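Local coordinates for protein tungsten formylmethanofuran dehydrogenase subunit E (Syntrophus aciditrophicus, PDB 3D00) that is of uncertain function but joins an FmdE-type core domain, of a family implicated in microbial methanogenesis, to a zinc-binding treble-clef finger, at residues Arg5-Val16 with Val30-Val41. Numbering follows the deposited sequence. Where two conformers were deposited one is given.
Sequences RNILSYSYEEYV and VLIGGFMVDLAV
Leu8 and Asp38 bring the two backbones closest, their CA atoms 5.5 Å apart; beyond the type II' turn from Ile7 to Tyr10 the chain enters helix 12-16, whose axis crosses that of helix 30-41 at 124° with a closest approach of 11.0 Å. At the turn, Leu8 N donates to Asp38 OD1 over 2.9 Å, meeting the carboxylate on its anti side and somewhat out of its plane. Beside this bond Leu8 CD2 rests against the isopropyl group of Val41.

With CG anti to the backbone N (chi1 175°), the Tyr15 ring lies against Gly34, where a side chain would run into Tyr15 CE2, and Tyr15 OH donates to Val30 O at 2.5 Å. The hydroxyl sits above the carbonyl plane, while Gly34 N, making its ordinary helix bond, reaches the same oxygen from the opposite face. Ile7 CG2 covers one face of the Tyr15 ring, near the rim. A phenylalanine here would probably keep most of the ring packing but leave Val30 O with its helix bond and without the hydroxyl's grip.

The Phe35 ring is met by Arg5, Ile7 and Tyr12: Ile7 CD1 lies over one face, and Arg5 CD comes within 3.5 Å of Phe35 CZ. The Tyr12 ring runs nearly parallel to it, planes 20° apart, but slid so far that the two barely overlap. The buried Tyr12 OH has no polar partner in the model and lies against Leu31 CD2, a methyl that also meets Val16 CG2 at 3.6 Å.

Helix 60-67 adds Leu67 against Ile7 and Tyr15, and helix 129-138 backs Tyr12 and Leu31. Ser11 and Glu14 form a capping box that starts helix 12-23, so a turn and a capped helix pack together on helix 28-42 within the alpha+beta FmdE core, away from the zinc finger.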
loop_
_atom_site.group_PDB
_atom_site.type_symbol
_atom_site.label_atom_id
_atom_site.label_comp_id
_atom_site.label_asym_id
_atom_site.label_seq_id
_atom_site.Cartn_x
_atom_site.Cartn_y
_atom_site.Cartn_z
ATOM N N ARG A 5 7.725 -4.929 25.643
ATOM C CA ARG A 5 6.641 -5.075 24.702
ATOM C C ARG A 5 7.156 -5.355 23.322
ATOM O O ARG A 5 7.034 -4.514 22.418
ATOM C CB ARG A 5 5.783 -3.821 24.706
ATOM C CG ARG A 5 5.005 -3.688 25.989
ATOM C CD ARG A 5 3.624 -3.346 25.681
ATOM N NE ARG A 5 2.755 -3.388 26.833
ATOM C CZ ARG A 5 2.237 -4.498 27.341
ATOM N NH1 ARG A 5 2.542 -5.696 26.856
ATOM N NH2 ARG A 5 1.416 -4.397 28.357
ATOM N N ASN A 6 7.690 -6.560 23.142
ATOM C CA ASN A 6 8.031 -7.052 21.807
ATOM C C ASN A 6 6.872 -7.138 20.766
ATOM O O ASN A 6 5.708 -7.432 21.081
ATOM C CB ASN A 6 8.780 -8.377 21.928
ATOM C CG ASN A 6 10.041 -8.230 22.747
ATOM O OD1 ASN A 6 10.246 -7.191 23.381
ATOM N ND2 ASN A 6 10.890 -9.247 22.742
ATOM N N ILE A 7 7.219 -6.824 19.521
ATOM C CA ILE A 7 6.281 -6.856 18.390
ATOM C C ILE A 7 6.856 -7.821 17.371
ATOM O O ILE A 7 7.887 -7.547 16.758
ATOM C CB ILE A 7 6.058 -5.468 17.827
ATOM C CG1 ILE A 7 5.187 -4.688 18.819
ATOM C CG2 ILE A 7 5.379 -5.552 16.454
ATOM C CD1 ILE A 7 5.402 -3.220 18.781
ATOM N N LEU A 8 6.196 -8.973 17.247
ATOM C CA LEU A 8 6.767 -10.167 16.633
ATOM C C LEU A 8 8.227 -10.362 17.146
ATOM O O LEU A 8 8.423 -10.503 18.350
ATOM C CB LEU A 8 6.627 -10.123 15.097
ATOM C CG LEU A 8 5.202 -10.089 14.502
ATOM C CD1 LEU A 8 5.292 -9.990 13.041
ATOM C CD2 LEU A 8 4.392 -11.328 14.865
ATOM N N SER A 9 9.216 -10.314 16.242
ATOM C CA SER A 9 10.641 -10.522 16.560
ATOM C C SER A 9 11.338 -9.258 17.062
ATOM O O SER A 9 12.476 -9.323 17.534
ATOM C CB SER A 9 11.394 -11.019 15.305
ATOM O OG SER A 9 11.657 -9.949 14.388
ATOM N N TYR A 10 10.682 -8.108 16.934
ATOM C CA TYR A 10 11.272 -6.832 17.355
ATOM C C TYR A 10 10.928 -6.455 18.817
ATOM O O TYR A 10 9.883 -6.814 19.351
ATOM C CB TYR A 10 10.837 -5.683 16.431
ATOM C CG TYR A 10 11.141 -5.823 14.952
ATOM C CD1 TYR A 10 12.439 -5.770 14.468
ATOM C CD2 TYR A 10 10.113 -5.929 14.029
ATOM C CE1 TYR A 10 12.702 -5.861 13.108
ATOM C CE2 TYR A 10 10.361 -6.032 12.681
ATOM C CZ TYR A 10 11.654 -5.994 12.215
ATOM O OH TYR A 10 11.860 -6.085 10.852
ATOM N N SER A 11 11.842 -5.733 19.454
ATOM C CA SER A 11 11.563 -5.035 20.691
ATOM C C SER A 11 10.728 -3.839 20.320
ATOM O O SER A 11 10.692 -3.449 19.157
ATOM C CB SER A 11 12.876 -4.593 21.367
ATOM O OG SER A 11 13.601 -3.680 20.551
ATOM N N TYR A 12 10.047 -3.241 21.282
ATOM C CA TYR A 12 9.196 -2.093 20.985
ATOM C C TYR A 12 10.041 -0.958 20.398
ATOM O O TYR A 12 9.589 -0.231 19.521
ATOM C CB TYR A 12 8.456 -1.626 22.230
ATOM C CG TYR A 12 7.371 -0.627 21.957
ATOM C CD1 TYR A 12 6.179 -1.018 21.410
ATOM C CD2 TYR A 12 7.561 0.725 22.236
ATOM C CE1 TYR A 12 5.197 -0.097 21.143
ATOM C CE2 TYR A 12 6.583 1.659 21.977
ATOM C CZ TYR A 12 5.411 1.247 21.443
ATOM O OH TYR A 12 4.439 2.170 21.180
ATOM N N GLU A 13 11.273 -0.830 20.879
ATOM C CA GLU A 13 12.165 0.229 20.433
ATOM C C GLU A 13 12.693 -0.048 19.045
ATOM O O GLU A 13 12.806 0.872 18.256
ATOM C CB GLU A 13 13.322 0.422 21.416
ATOM C CG GLU A 13 12.885 0.968 22.793
ATOM C CD GLU A 13 12.521 -0.099 23.816
ATOM O OE1 GLU A 13 12.293 -1.274 23.471
ATOM O OE2 GLU A 13 12.455 0.257 25.005
ATOM N N GLU A 14 12.991 -1.309 18.739
ATOM C CA GLU A 14 13.343 -1.710 17.363
ATOM C C GLU A 14 12.180 -1.449 16.402
ATOM O O GLU A 14 12.377 -1.013 15.250
ATOM C CB GLU A 14 13.724 -3.198 17.300
ATOM C CG GLU A 14 15.180 -3.509 17.694
ATOM C CD GLU A 14 15.365 -4.903 18.284
ATOM O OE1 GLU A 14 14.722 -5.872 17.825
ATOM O OE2 GLU A 14 16.168 -5.029 19.231
ATOM N N TYR A 15 10.967 -1.727 16.874
ATOM C CA TYR A 15 9.780 -1.556 16.038
ATOM C C TYR A 15 9.520 -0.064 15.791
ATOM O O TYR A 15 9.249 0.321 14.649
ATOM C CB TYR A 15 8.554 -2.284 16.618
ATOM C CG TYR A 15 7.293 -2.008 15.815
ATOM C CD1 TYR A 15 7.143 -2.494 14.495
ATOM C CD2 TYR A 15 6.276 -1.203 16.330
ATOM C CE1 TYR A 15 5.987 -2.212 13.756
ATOM C CE2 TYR A 15 5.143 -0.910 15.600
ATOM C CZ TYR A 15 4.996 -1.412 14.309
ATOM O OH TYR A 15 3.851 -1.115 13.581
ATOM N N VAL A 16 9.617 0.763 16.839
ATOM C CA VAL A 16 9.493 2.221 16.699
ATOM C C VAL A 16 10.494 2.732 15.662
ATOM O O VAL A 16 10.125 3.498 14.768
ATOM C CB VAL A 16 9.656 2.970 18.052
ATOM C CG1 VAL A 16 9.778 4.487 17.844
ATOM C CG2 VAL A 16 8.484 2.636 19.002
ATOM N N VAL A 30 0.261 3.319 13.776
ATOM C CA VAL A 30 1.191 2.272 13.336
ATOM C C VAL A 30 1.786 1.548 14.537
ATOM O O VAL A 30 2.049 0.379 14.478
ATOM C CB VAL A 30 2.304 2.838 12.449
ATOM C CG1 VAL A 30 3.113 1.710 11.846
ATOM C CG2 VAL A 30 1.694 3.668 11.369
ATOM N N LEU A 31 1.980 2.265 15.633
ATOM C CA LEU A 31 2.384 1.656 16.920
ATOM C C LEU A 31 1.286 0.687 17.428
ATOM O O LEU A 31 1.538 -0.513 17.685
ATOM C CB LEU A 31 2.691 2.777 17.956
ATOM C CG LEU A 31 3.906 3.673 17.707
ATOM C CD1 LEU A 31 3.974 4.838 18.674
ATOM C CD2 LEU A 31 5.145 2.843 17.805
ATOM N N ILE A 32 0.056 1.193 17.530
ATOM C CA ILE A 32 -1.047 0.355 17.950
ATOM C C ILE A 32 -1.160 -0.808 16.953
ATOM O O ILE A 32 -1.283 -1.944 17.359
ATOM C CB ILE A 32 -2.363 1.141 18.119
ATOM C CG1 ILE A 32 -2.219 2.174 19.249
ATOM C CG2 ILE A 32 -3.507 0.185 18.460
ATOM C CD1 ILE A 32 -3.418 3.110 19.351
ATOM N N GLY A 33 -1.073 -0.495 15.666
ATOM C CA GLY A 33 -1.072 -1.437 14.575
ATOM C C GLY A 33 -0.127 -2.585 14.764
ATOM O O GLY A 33 -0.476 -3.696 14.411
ATOM N N GLY A 34 1.073 -2.309 15.290
ATOM C CA GLY A 34 2.031 -3.358 15.664
ATOM C C GLY A 34 1.523 -4.381 16.666
ATOM O O GLY A 34 1.826 -5.600 16.579
ATOM N N PHE A 35 0.824 -3.882 17.677
ATOM C CA PHE A 35 0.249 -4.753 18.678
ATOM C C PHE A 35 -0.822 -5.562 18.052
ATOM O O PHE A 35 -1.013 -6.691 18.407
ATOM C CB PHE A 35 -0.274 -3.960 19.860
ATOM C CG PHE A 35 0.809 -3.428 20.725
ATOM C CD1 PHE A 35 1.613 -4.293 21.450
ATOM C CD2 PHE A 35 0.999 -2.063 20.866
ATOM C CE1 PHE A 35 2.603 -3.812 22.257
ATOM C CE2 PHE A 35 1.979 -1.574 21.677
ATOM C CZ PHE A 35 2.789 -2.434 22.358
HETATM N N MSE A 36 -1.561 -4.971 17.139
HETATM C CA MSE A 36 -2.638 -5.690 16.488
HETATM C C MSE A 36 -2.173 -6.818 15.584
HETATM O O MSE A 36 -2.689 -7.931 15.639
HETATM C CB MSE A 36 -3.526 -4.723 15.702
HETATM C CG MSE A 36 -4.281 -3.780 16.593
HETATM SE SE MSE A 36 -4.995 -2.260 15.574
HETATM C CE MSE A 36 -6.464 -3.030 14.786
ATOM N N VAL A 37 -1.182 -6.544 14.773
ATOM C CA VAL A 37 -0.629 -7.537 13.870
ATOM C C VAL A 37 0.069 -8.639 14.656
ATOM O O VAL A 37 -0.070 -9.817 14.318
ATOM C CB VAL A 37 0.351 -6.895 12.852
ATOM C CG1 VAL A 37 1.161 -7.972 12.065
ATOM C CG2 VAL A 37 -0.406 -5.976 11.934
ATOM N N ASP A 38 0.784 -8.263 15.719
ATOM C CA ASP A 38 1.359 -9.241 16.625
ATOM C C ASP A 38 0.323 -10.191 17.251
ATOM O O ASP A 38 0.526 -11.393 17.260
ATOM C CB ASP A 38 2.159 -8.522 17.726
ATOM C CG ASP A 38 2.723 -9.463 18.751
ATOM O OD1 ASP A 38 3.830 -10.013 18.545
ATOM O OD2 ASP A 38 2.071 -9.617 19.783
ATOM N N LEU A 39 -0.781 -9.659 17.785
ATOM C CA LEU A 39 -1.842 -10.515 18.363
ATOM C C LEU A 39 -2.483 -11.415 17.273
ATOM O O LEU A 39 -2.764 -12.597 17.504
ATOM C CB LEU A 39 -2.902 -9.632 19.039
ATOM C CG LEU A 39 -4.139 -10.292 19.688
ATOM C CD1 LEU A 39 -3.645 -11.230 20.734
ATOM C CD2 LEU A 39 -5.157 -9.275 20.289
ATOM N N ALA A 40 -2.719 -10.828 16.097
ATOM C CA ALA A 40 -3.309 -11.525 14.954
ATOM C C ALA A 40 -2.418 -12.720 14.558
ATOM O O ALA A 40 -2.887 -13.863 14.519
ATOM C CB ALA A 40 -3.490 -10.561 13.791
ATOM N N VAL A 41 -1.125 -12.477 14.328
ATOM C CA VAL A 41 -0.186 -13.556 13.928
ATOM C C VAL A 41 -0.134 -14.641 14.999
ATOM O O VAL A 41 -0.115 -15.807 14.670
ATOM C CB VAL A 41 1.273 -13.039 13.638
ATOM C CG1 VAL A 41 2.266 -14.191 13.591
ATOM C CG2 VAL A 41 1.332 -12.211 12.390
#